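Local coordinates for SusD homolog (Bacteroides thetaiotaomicron, PDB 3EHM), which probably binds mucin O-glycans at the surface of a gut bacterium, as a SusD-like lipoprotein that takes part in their use, at residues Gln33-Pro38 and Tyr96-Leu101; Gly49-Asn54 and Tyr92-Ser97; Leu101-Ile106 and Ile127-Ala132. All blocks are in the same frame, centred on the assembly; numbering follows the deposited sequence.

Contact 1: residues Gln33-Pro38 and Tyr96-Leu101; sequences QQRVIP and YSQIFL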
loop_
_atom_site.group_PDB
_atom_site.type_symbol
_atom_site.label_atom_id
_atom_site.label_comp_id
_atom_site.label_asym_id
_atom_site.label_seq_id
_atom_site.Cartn_x
_atom_site.Cartn_y
_atom_site.Cartn_z
ATOM N N GLN A 33 -14.712 4.932 -6.716
ATOM C CA GLN A 33 -13.609 4.190 -7.308
ATOM C C GLN A 33 -12.354 5.030 -7.509
ATOM O O GLN A 33 -11.237 4.543 -7.328
ATOM C CB GLN A 33 -14.051 3.586 -8.640
ATOM C CG GLN A 33 -15.196 2.604 -8.487
ATOM C CD GLN A 33 -15.750 2.150 -9.815
ATOM O OE1 GLN A 33 -15.175 1.290 -10.480
ATOM N NE2 GLN A 33 -16.870 2.738 -10.216
ATOM N N GLN A 34 -12.533 6.288 -7.883
ATOM C CA GLN A 34 -11.394 7.169 -8.099
ATOM C C GLN A 34 -10.781 7.636 -6.783
ATOM O O GLN A 34 -9.696 8.210 -6.777
ATOM C CB GLN A 34 -11.822 8.387 -8.910
ATOM C CG GLN A 34 -12.376 8.043 -10.273
ATOM C CD GLN A 34 -12.973 9.248 -10.954
ATOM O OE1 GLN A 34 -12.257 10.164 -11.354
ATOM N NE2 GLN A 34 -14.297 9.263 -11.076
ATOM N N ARG A 35 -11.479 7.392 -5.676
ATOM C CA ARG A 35 -11.009 7.813 -4.356
ATOM C C ARG A 35 -10.220 6.773 -3.561
ATOM O O ARG A 35 -9.436 7.134 -2.682
ATOM C CB ARG A 35 -12.195 8.267 -3.500
ATOM C CG ARG A 35 -12.916 9.492 -4.023
ATOM C CD ARG A 35 -12.031 10.718 -3.976
ATOM N NE ARG A 35 -12.761 11.906 -4.400
ATOM C CZ ARG A 35 -12.297 13.145 -4.295
ATOM N NH1 ARG A 35 -11.095 13.361 -3.776
ATOM N NH2 ARG A 35 -13.038 14.167 -4.709
ATOM N N VAL A 36 -10.441 5.491 -3.840
ATOM C CA VAL A 36 -9.734 4.431 -3.116
ATOM C C VAL A 36 -8.247 4.776 -3.056
ATOM O O VAL A 36 -7.638 4.782 -1.987
ATOM C CB VAL A 36 -9.945 3.073 -3.799
ATOM C CG1 VAL A 36 -9.164 1.986 -3.067
ATOM C CG2 VAL A 36 -11.434 2.746 -3.813
ATOM N N ILE A 37 -7.681 5.050 -4.226
ATOM C CA ILE A 37 -6.299 5.478 -4.374
ATOM C C ILE A 37 -6.499 6.648 -5.334
ATOM O O ILE A 37 -6.887 6.446 -6.484
ATOM C CB ILE A 37 -5.415 4.402 -5.028
ATOM C CG1 ILE A 37 -5.367 3.152 -4.143
ATOM C CG2 ILE A 37 -4.006 4.946 -5.217
ATOM C CD1 ILE A 37 -4.446 2.062 -4.665
ATOM N N PRO A 38 -6.242 7.881 -4.866
ATOM C CA PRO A 38 -6.395 9.133 -5.619
ATOM C C PRO A 38 -5.991 9.154 -7.083
ATOM O O PRO A 38 -4.826 8.978 -7.416
ATOM C CB PRO A 38 -5.583 10.140 -4.803
ATOM C CG PRO A 38 -5.619 9.585 -3.429
ATOM C CD PRO A 38 -5.438 8.116 -3.653
ATOM N N TYR A 96 -10.063 8.707 4.236
ATOM C CA TYR A 96 -11.380 8.372 4.779
ATOM C C TYR A 96 -12.598 9.196 4.365
ATOM O O TYR A 96 -13.559 8.646 3.834
ATOM C CB TYR A 96 -11.313 8.365 6.315
ATOM C CG TYR A 96 -12.631 8.051 7.009
ATOM C CD1 TYR A 96 -13.025 6.734 7.247
ATOM C CD2 TYR A 96 -13.488 9.077 7.415
ATOM C CE1 TYR A 96 -14.246 6.442 7.878
ATOM C CE2 TYR A 96 -14.709 8.799 8.038
ATOM C CZ TYR A 96 -15.082 7.480 8.267
ATOM O OH TYR A 96 -16.287 7.208 8.881
ATOM N N SER A 97 -12.565 10.502 4.615
ATOM C CA SER A 97 -13.722 11.346 4.335
ATOM C C SER A 97 -14.145 11.603 2.892
ATOM O O SER A 97 -15.341 11.725 2.630
ATOM C CB SER A 97 -13.586 12.684 5.079
ATOM O OG SER A 97 -12.524 13.471 4.571
ATOM N N GLN A 98 -13.205 11.689 1.951
ATOM C CA GLN A 98 -13.602 11.942 0.563
ATOM C C GLN A 98 -14.501 10.830 0.031
ATOM O O GLN A 98 -15.527 11.100 -0.595
ATOM C CB GLN A 98 -12.379 12.100 -0.354
ATOM C CG GLN A 98 -11.622 13.426 -0.184
ATOM C CD GLN A 98 -12.409 14.666 -0.626
ATOM O OE1 GLN A 98 -11.957 15.799 -0.433
ATOM N NE2 GLN A 98 -13.577 14.458 -1.222
ATOM N N ILE A 99 -14.133 9.578 0.292
ATOM C CA ILE A 99 -14.939 8.461 -0.183
ATOM C C ILE A 99 -16.202 8.265 0.674
ATOM O O ILE A 99 -17.189 7.688 0.217
ATOM C CB ILE A 99 -14.098 7.158 -0.231
ATOM C CG1 ILE A 99 -14.813 6.117 -1.094
ATOM C CG2 ILE A 99 -13.860 6.622 1.172
ATOM C CD1 ILE A 99 -13.975 4.887 -1.385
ATOM N N PHE A 100 -16.177 8.761 1.910
ATOM C CA PHE A 100 -17.338 8.648 2.799
ATOM C C PHE A 100 -18.555 9.331 2.187
ATOM O O PHE A 100 -19.665 8.805 2.243
ATOM C CB PHE A 100 -17.064 9.307 4.154
ATOM C CG PHE A 100 -18.254 9.298 5.081
ATOM C CD1 PHE A 100 -18.546 8.177 5.850
ATOM C CD2 PHE A 100 -19.101 10.402 5.161
ATOM C CE1 PHE A 100 -19.668 8.149 6.687
ATOM C CE2 PHE A 100 -20.227 10.385 5.993
ATOM C CZ PHE A 100 -20.507 9.254 6.757
ATOM N N LEU A 101 -18.332 10.511 1.612
ATOM C CA LEU A 101 -19.401 11.297 1.003
ATOM C C LEU A 101 -20.276 10.523 0.023
ATOM O O LEU A 101 -21.462 10.310 0.282
ATOM C CB LEU A 101 -18.822 12.536 0.304
ATOM C CG LEU A 101 -18.595 13.798 1.144
ATOM C CD1 LEU A 101 -19.942 14.313 1.638
ATOM C CD2 LEU A 101 -17.672 13.504 2.309
#
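Gln98 lays its side-chain amide flat against the guanidinium group of Arg35. The two planes are only 4° apart, so this is a parallel stack of flat groups. Gln98 NE2 sits 3.4 Å above the plane of the Arg35 guanidinium and is shifted toward its rim. The nearest pair is Gln98 NE2 and Arg35 NH2, 3.5 Å apart. Such a flat approach is packing and not hydrogen bonding: the N-H groups of both partners point along their own planes and not at each other. The aliphatic part of the glutamine adds to it, with Gln98 CG 3.6 Å from Arg35 NH1 and Gln98 CB 3.9 Å from Arg35 CD. Both chains bend at the second torsion by much the same amount, which lets the two flat ends lie face against face.

Ile99 comes next and meets the base of the same arginine. Ile99 CB lies 3.9 Å from Arg35 CB, where the backbones are also nearest, with the CA atoms of Arg35 and Ile99 5.8 Å apart. CG1 of Ile99 is anti to the backbone N (chi1 -164°). The chain then runs on extended, and its tip reaches the next residue: Ile99 CD1 touches Val36 CG2 at 4.1 Å. One side of the contact is therefore polar and partly exposed, and the other is buried and apolar.

The last part of helix 23-36 lies against the middle of helix 85-110. Helix 116-140 covers the apolar side, where Val36 packs on Val128 and Ile99 on Ala132 and Trp133. Val36 also touches Trp341 of strand 339-342, and the side chain of Arg35 touches Asp51 of helix 47-57.

Contact 2: residues Gly49-Asn54 and Tyr92-Ser97; sequences GNDLQN and YQNFYS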
loop_
_atom_site.group_PDB
_atom_site.type_symbol
_atom_site.label_atom_id
_atom_site.label_comp_id
_atom_site.label_asym_id
_atom_site.label_seq_id
_atom_site.Cartn_x
_atom_site.Cartn_y
_atom_site.Cartn_z
ATOM N N GLY A 49 -3.163 14.291 -8.306
ATOM C CA GLY A 49 -1.747 14.027 -8.104
ATOM C C GLY A 49 -1.249 14.576 -6.779
ATOM O O GLY A 49 -0.391 13.970 -6.130
ATOM N N ASN A 50 -1.768 15.730 -6.370
ATOM C CA ASN A 50 -1.369 16.299 -5.091
ATOM C C ASN A 50 -1.862 15.336 -4.010
ATOM O O ASN A 50 -1.173 15.091 -3.022
ATOM C CB ASN A 50 -2.001 17.686 -4.862
ATOM C CG ASN A 50 -1.436 18.763 -5.784
ATOM O OD1 ASN A 50 -0.349 18.618 -6.341
ATOM N ND2 ASN A 50 -2.173 19.863 -5.925
ATOM N N ASP A 51 -3.054 14.779 -4.212
ATOM C CA ASP A 51 -3.622 13.849 -3.240
ATOM C C ASP A 51 -2.775 12.578 -3.128
ATOM O O ASP A 51 -2.502 12.106 -2.027
ATOM C CB ASP A 51 -5.052 13.470 -3.629
ATOM C CG ASP A 51 -6.014 14.647 -3.589
ATOM O OD1 ASP A 51 -7.181 14.457 -3.987
ATOM O OD2 ASP A 51 -5.623 15.752 -3.161
ATOM N N LEU A 52 -2.367 12.028 -4.268
ATOM C CA LEU A 52 -1.558 10.807 -4.283
ATOM C C LEU A 52 -0.210 11.026 -3.600
ATOM O O LEU A 52 0.365 10.097 -3.030
ATOM C CB LEU A 52 -1.334 10.334 -5.718
ATOM C CG LEU A 52 -0.663 8.964 -5.836
ATOM C CD1 LEU A 52 -1.605 7.897 -5.284
ATOM C CD2 LEU A 52 -0.326 8.677 -7.286
ATOM N N GLN A 53 0.300 12.250 -3.670
ATOM C CA GLN A 53 1.568 12.569 -3.015
ATOM C C GLN A 53 1.404 12.336 -1.520
ATOM O O GLN A 53 2.252 11.720 -0.863
ATOM C CB GLN A 53 1.937 14.037 -3.237
ATOM C CG GLN A 53 2.851 14.293 -4.414
ATOM C CD GLN A 53 3.427 15.696 -4.390
ATOM O OE1 GLN A 53 4.490 15.952 -4.961
ATOM N NE2 GLN A 53 2.726 16.615 -3.736
ATOM N N ASN A 54 0.289 12.836 -1.001
ATOM C CA ASN A 54 -0.054 12.751 0.413
ATOM C C ASN A 54 -0.264 11.321 0.902
ATOM O O ASN A 54 0.157 10.967 2.003
ATOM C CB ASN A 54 -1.321 13.582 0.664
ATOM C CG ASN A 54 -1.783 13.535 2.110
ATOM O OD1 ASN A 54 -2.937 13.199 2.393
ATOM N ND2 ASN A 54 -0.892 13.884 3.031
ATOM N N TYR A 92 -6.652 12.665 6.281
ATOM C CA TYR A 92 -7.930 12.112 6.714
ATOM C C TYR A 92 -8.918 12.194 5.552
ATOM O O TYR A 92 -9.736 11.297 5.354
ATOM C CB TYR A 92 -8.476 12.893 7.911
ATOM C CG TYR A 92 -9.654 12.224 8.590
ATOM C CD1 TYR A 92 -9.471 11.119 9.418
ATOM C CD2 TYR A 92 -10.947 12.712 8.422
ATOM C CE1 TYR A 92 -10.552 10.517 10.067
ATOM C CE2 TYR A 92 -12.035 12.120 9.065
ATOM C CZ TYR A 92 -11.830 11.025 9.887
ATOM O OH TYR A 92 -12.903 10.446 10.537
ATOM N N GLN A 93 -8.842 13.271 4.779
ATOM C CA GLN A 93 -9.740 13.426 3.640
ATOM C C GLN A 93 -9.424 12.388 2.562
ATOM O O GLN A 93 -10.319 11.712 2.049
ATOM C CB GLN A 93 -9.610 14.827 3.029
ATOM C CG GLN A 93 -9.894 15.979 3.986
ATOM C CD GLN A 93 -9.718 17.340 3.324
ATOM O OE1 GLN A 93 -8.827 17.532 2.493
ATOM N NE2 GLN A 93 -10.559 18.291 3.701
ATOM N N ASN A 94 -8.143 12.266 2.224
ATOM C CA ASN A 94 -7.709 11.346 1.180
ATOM C C ASN A 94 -7.826 9.865 1.523
ATOM O O ASN A 94 -7.943 9.030 0.626
ATOM C CB ASN A 94 -6.271 11.676 0.757
ATOM C CG ASN A 94 -6.150 13.063 0.148
ATOM O OD1 ASN A 94 -7.036 13.512 -0.586
ATOM N ND2 ASN A 94 -5.049 13.744 0.439
ATOM N N PHE A 95 -7.795 9.535 2.810
ATOM C CA PHE A 95 -7.904 8.141 3.226
ATOM C C PHE A 95 -9.295 7.749 3.718
ATOM O O PHE A 95 -9.674 6.583 3.624
ATOM C CB PHE A 95 -6.893 7.825 4.341
ATOM C CG PHE A 95 -5.489 7.578 3.855
ATOM C CD1 PHE A 95 -4.442 8.403 4.261
ATOM C CD2 PHE A 95 -5.208 6.504 3.013
ATOM C CE1 PHE A 95 -3.133 8.161 3.839
ATOM C CE2 PHE A 95 -3.899 6.252 2.585
ATOM C CZ PHE A 95 -2.859 7.084 2.999
ATOM N N TYR A 96 -10.063 8.707 4.236
ATOM C CA TYR A 96 -11.380 8.372 4.779
ATOM C C TYR A 96 -12.598 9.196 4.365
ATOM O O TYR A 96 -13.559 8.646 3.834
ATOM C CB TYR A 96 -11.313 8.365 6.315
ATOM C CG TYR A 96 -12.631 8.051 7.009
ATOM C CD1 TYR A 96 -13.025 6.734 7.247
ATOM C CD2 TYR A 96 -13.488 9.077 7.415
ATOM C CE1 TYR A 96 -14.246 6.442 7.878
ATOM C CE2 TYR A 96 -14.709 8.799 8.038
ATOM C CZ TYR A 96 -15.082 7.480 8.267
ATOM O OH TYR A 96 -16.287 7.208 8.881
ATOM N N SER A 97 -12.565 10.502 4.615
ATOM C CA SER A 97 -13.722 11.346 4.335
ATOM C C SER A 97 -14.145 11.603 2.892
ATOM O O SER A 97 -15.341 11.725 2.630
ATOM C CB SER A 97 -13.586 12.684 5.079
ATOM O OG SER A 97 -12.524 13.471 4.571
#
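Asn94 ND2 donates a hydrogen bond to Asn54 OD1 at 2.9 Å, the one hydrogen bond between the two segments. The N-H points well at its acceptor, with an angle of 160°. The acceptor lies close to the amide plane of Asn94, whereas the donor is tilted 26° from the carbonyl plane of Asn54. The two amides are turned steeply against each other, with planes 63° apart. The first torsion of Asn54 points its amide away from the backbone N and across to helix 85-110. The other end of that amide is also held, since Asn54 ND2 binds Glu78 OE2. Both polar atoms of Asn54 thus have partners, and its rotation is probably well fixed.

The oxygen of Asn94 faces the other way along the helix, over Asp51. Asn94 OD1 is 3.4 Å from Asp51 CG and 3.5 Å from Asp51 OD1. The side chains cross at about a right angle. This is contact between two oxygen-bearing groups and probably gives little attraction of its own. The carboxylate has a better partner in Tyr90 OH, which binds Asp51 OD2.

Helix 85-110 widens just here into a pi-type turn. Tyr92 O accepts from Tyr96 N at 2.8 Å and from Ser97 N at 3.0 Å.

Around the contact, Asn94 and Phe95 also touch Thr55, the residue after Asn54. Phe95 continues onto Arg135, Val139 and Phe140, so Phe95 links helix 47-57 with helix 116-140 across helix 85-110.

Contact 3: residues Leu101-Ile106 and Ile127-Ala132; sequences LPWNEI and IVRNIA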
loop_
_atom_site.group_PDB
_atom_site.type_symbol
_atom_site.label_atom_id
_atom_site.label_comp_id
_atom_site.label_asym_id
_atom_site.label_seq_id
_atom_site.Cartn_x
_atom_site.Cartn_y
_atom_site.Cartn_z
ATOM N N LEU A 101 -18.332 10.511 1.612
ATOM C CA LEU A 101 -19.401 11.297 1.003
ATOM C C LEU A 101 -20.276 10.523 0.023
ATOM O O LEU A 101 -21.462 10.310 0.282
ATOM C CB LEU A 101 -18.822 12.536 0.304
ATOM C CG LEU A 101 -18.595 13.798 1.144
ATOM C CD1 LEU A 101 -19.942 14.313 1.638
ATOM C CD2 LEU A 101 -17.672 13.504 2.309
ATOM N N PRO A 102 -19.710 10.099 -1.121
ATOM C CA PRO A 102 -20.531 9.356 -2.078
ATOM C C PRO A 102 -21.046 8.018 -1.537
ATOM O O PRO A 102 -22.148 7.584 -1.890
ATOM C CB PRO A 102 -19.598 9.197 -3.278
ATOM C CG PRO A 102 -18.246 9.137 -2.649
ATOM C CD PRO A 102 -18.322 10.226 -1.605
ATOM N N TRP A 103 -20.265 7.356 -0.691
ATOM C CA TRP A 103 -20.722 6.084 -0.141
ATOM C C TRP A 103 -21.975 6.289 0.694
ATOM O O TRP A 103 -22.931 5.522 0.590
ATOM C CB TRP A 103 -19.669 5.424 0.754
ATOM C CG TRP A 103 -20.236 4.208 1.442
ATOM C CD1 TRP A 103 -20.386 2.957 0.910
ATOM C CD2 TRP A 103 -20.854 4.168 2.736
ATOM N NE1 TRP A 103 -21.066 2.145 1.787
ATOM C CE2 TRP A 103 -21.365 2.862 2.916
ATOM C CE3 TRP A 103 -21.030 5.110 3.759
ATOM C CZ2 TRP A 103 -22.042 2.474 4.078
ATOM C CZ3 TRP A 103 -21.702 4.724 4.914
ATOM C CH2 TRP A 103 -22.201 3.415 5.062
ATOM N N ASN A 104 -21.955 7.319 1.532
ATOM C CA ASN A 104 -23.078 7.616 2.408
ATOM C C ASN A 104 -24.366 7.882 1.640
ATOM O O ASN A 104 -25.446 7.495 2.088
ATOM C CB ASN A 104 -22.746 8.809 3.305
ATOM C CG ASN A 104 -23.775 9.018 4.401
ATOM O OD1 ASN A 104 -24.131 8.085 5.124
ATOM N ND2 ASN A 104 -24.249 10.250 4.537
ATOM N N GLU A 105 -24.258 8.541 0.488
ATOM C CA GLU A 105 -25.445 8.824 -0.317
ATOM C C GLU A 105 -25.984 7.531 -0.926
ATOM O O GLU A 105 -27.195 7.331 -0.998
ATOM C CB GLU A 105 -25.123 9.826 -1.426
ATOM C CG GLU A 105 -24.503 11.114 -0.918
ATOM C CD GLU A 105 -24.438 12.193 -1.982
ATOM O OE1 GLU A 105 -24.279 11.851 -3.176
ATOM O OE2 GLU A 105 -24.536 13.386 -1.619
ATOM N N ILE A 106 -25.079 6.657 -1.361
ATOM C CA ILE A 106 -25.475 5.379 -1.944
ATOM C C ILE A 106 -26.175 4.558 -0.865
ATOM O O ILE A 106 -27.218 3.952 -1.105
ATOM C CB ILE A 106 -24.245 4.589 -2.465
ATOM C CG1 ILE A 106 -23.655 5.298 -3.685
ATOM C CG2 ILE A 106 -24.642 3.154 -2.821
ATOM C CD1 ILE A 106 -22.446 4.592 -4.277
ATOM N N ILE A 127 -17.710 -3.023 -0.698
ATOM C CA ILE A 127 -16.382 -3.587 -0.924
ATOM C C ILE A 127 -15.403 -2.460 -1.259
ATOM O O ILE A 127 -14.310 -2.385 -0.694
ATOM C CB ILE A 127 -16.391 -4.608 -2.082
ATOM C CG1 ILE A 127 -17.247 -5.819 -1.696
ATOM C CG2 ILE A 127 -14.955 -5.036 -2.417
ATOM C CD1 ILE A 127 -17.460 -6.809 -2.835
ATOM N N VAL A 128 -15.798 -1.581 -2.174
ATOM C CA VAL A 128 -14.946 -0.457 -2.553
ATOM C C VAL A 128 -14.664 0.417 -1.331
ATOM O O VAL A 128 -13.538 0.866 -1.127
ATOM C CB VAL A 128 -15.603 0.399 -3.656
ATOM C CG1 VAL A 128 -14.760 1.629 -3.939
ATOM C CG2 VAL A 128 -15.754 -0.427 -4.920
ATOM N N ARG A 129 -15.686 0.650 -0.513
ATOM C CA ARG A 129 -15.513 1.462 0.687
ATOM C C ARG A 129 -14.509 0.806 1.635
ATOM O O ARG A 129 -13.622 1.469 2.180
ATOM C CB ARG A 129 -16.843 1.628 1.422
ATOM C CG ARG A 129 -16.757 2.573 2.613
ATOM C CD ARG A 129 -17.911 2.376 3.581
ATOM N NE ARG A 129 -17.779 1.128 4.330
ATOM C CZ ARG A 129 -18.544 0.795 5.363
ATOM N NH1 ARG A 129 -19.500 1.615 5.772
ATOM N NH2 ARG A 129 -18.340 -0.350 6.001
ATOM N N ASN A 130 -14.649 -0.501 1.823
ATOM C CA ASN A 130 -13.769 -1.232 2.721
ATOM C C ASN A 130 -12.323 -1.325 2.250
ATOM O O ASN A 130 -11.413 -1.353 3.071
ATOM C CB ASN A 130 -14.343 -2.623 3.004
ATOM C CG ASN A 130 -15.668 -2.556 3.754
ATOM O OD1 ASN A 130 -15.903 -1.626 4.526
ATOM N ND2 ASN A 130 -16.531 -3.540 3.534
ATOM N N ILE A 131 -12.095 -1.365 0.941
ATOM C CA ILE A 131 -10.721 -1.412 0.449
ATOM C C ILE A 131 -10.073 -0.077 0.806
ATOM O O ILE A 131 -8.911 -0.017 1.202
ATOM C CB ILE A 131 -10.652 -1.581 -1.075
ATOM C CG1 ILE A 131 -11.216 -2.940 -1.478
ATOM C CG2 ILE A 131 -9.198 -1.466 -1.542
ATOM C CD1 ILE A 131 -11.323 -3.120 -2.978
ATOM N N ALA A 132 -10.843 0.995 0.672
ATOM C CA ALA A 132 -10.340 2.327 0.983
ATOM C C ALA A 132 -10.130 2.513 2.485
ATOM O O ALA A 132 -9.093 3.021 2.916
ATOM C CB ALA A 132 -11.302 3.384 0.457
#
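The indole of Trp103 carries the side chain of Arg129 over one face. Arg129 CD sits above the five-membered ring, 3.4 Å from its centroid and only 4° off the normal, a close CH-pi contact. The guanidinium extends over the six-membered ring as a cation-pi pair, with Arg129 CZ 4.5 Å from the centroid. Arg129 NH1 comes nearest, 3.2 Å from Trp103 CZ2. The guanidinium is not flat on the ring: the two planes are 47° apart. A bend at chi3 (72°) in an otherwise extended arginine chain places CD over the indole and swings the charged end along it.

Asn130 OD1 lies at the edge of the guanidinium, in its plane. It takes a hydrogen bond from Arg129 NH2 at 3.1 Å and a weak one from Arg129 NE, so one oxygen helps fix the rotation of the group. That oxygen also bonds Tyr145 OH. Trp103 NE1 binds Asn126 OD1 one turn back on the facing helix, and the indole stacks with Tyr107. These contacts probably steady both flat groups in a buried place.

Helices 85-110 and 116-140 follow each other in the chain and run antiparallel. A hairpin of antiparallel helices is consistent with the tetratricopeptide-repeat character of SusD-like proteins.

How the contacts relate
Helix 85-110 takes part in all three contacts. Contact 2 uses its earlier part, contact 1 the middle and contact 3 the later part. Along the chain, helices 23-36 and 47-57 come first, then 85-110, then 116-140. Contact 1 lies between the others, about 8 Å from contact 2 and about 7 Å from contact 3, centre to centre. Contacts 2 and 3 are about 15 Å apart. Contacts 1 and 2 share Tyr96 and Ser97; contacts 1 and 3 share Leu101. Pro38 CB packs on Asp51 CB at 3.6 Å between contacts 1 and 2. Three helices thus gather round one long helix in the largely helical body of this SusD-like protein.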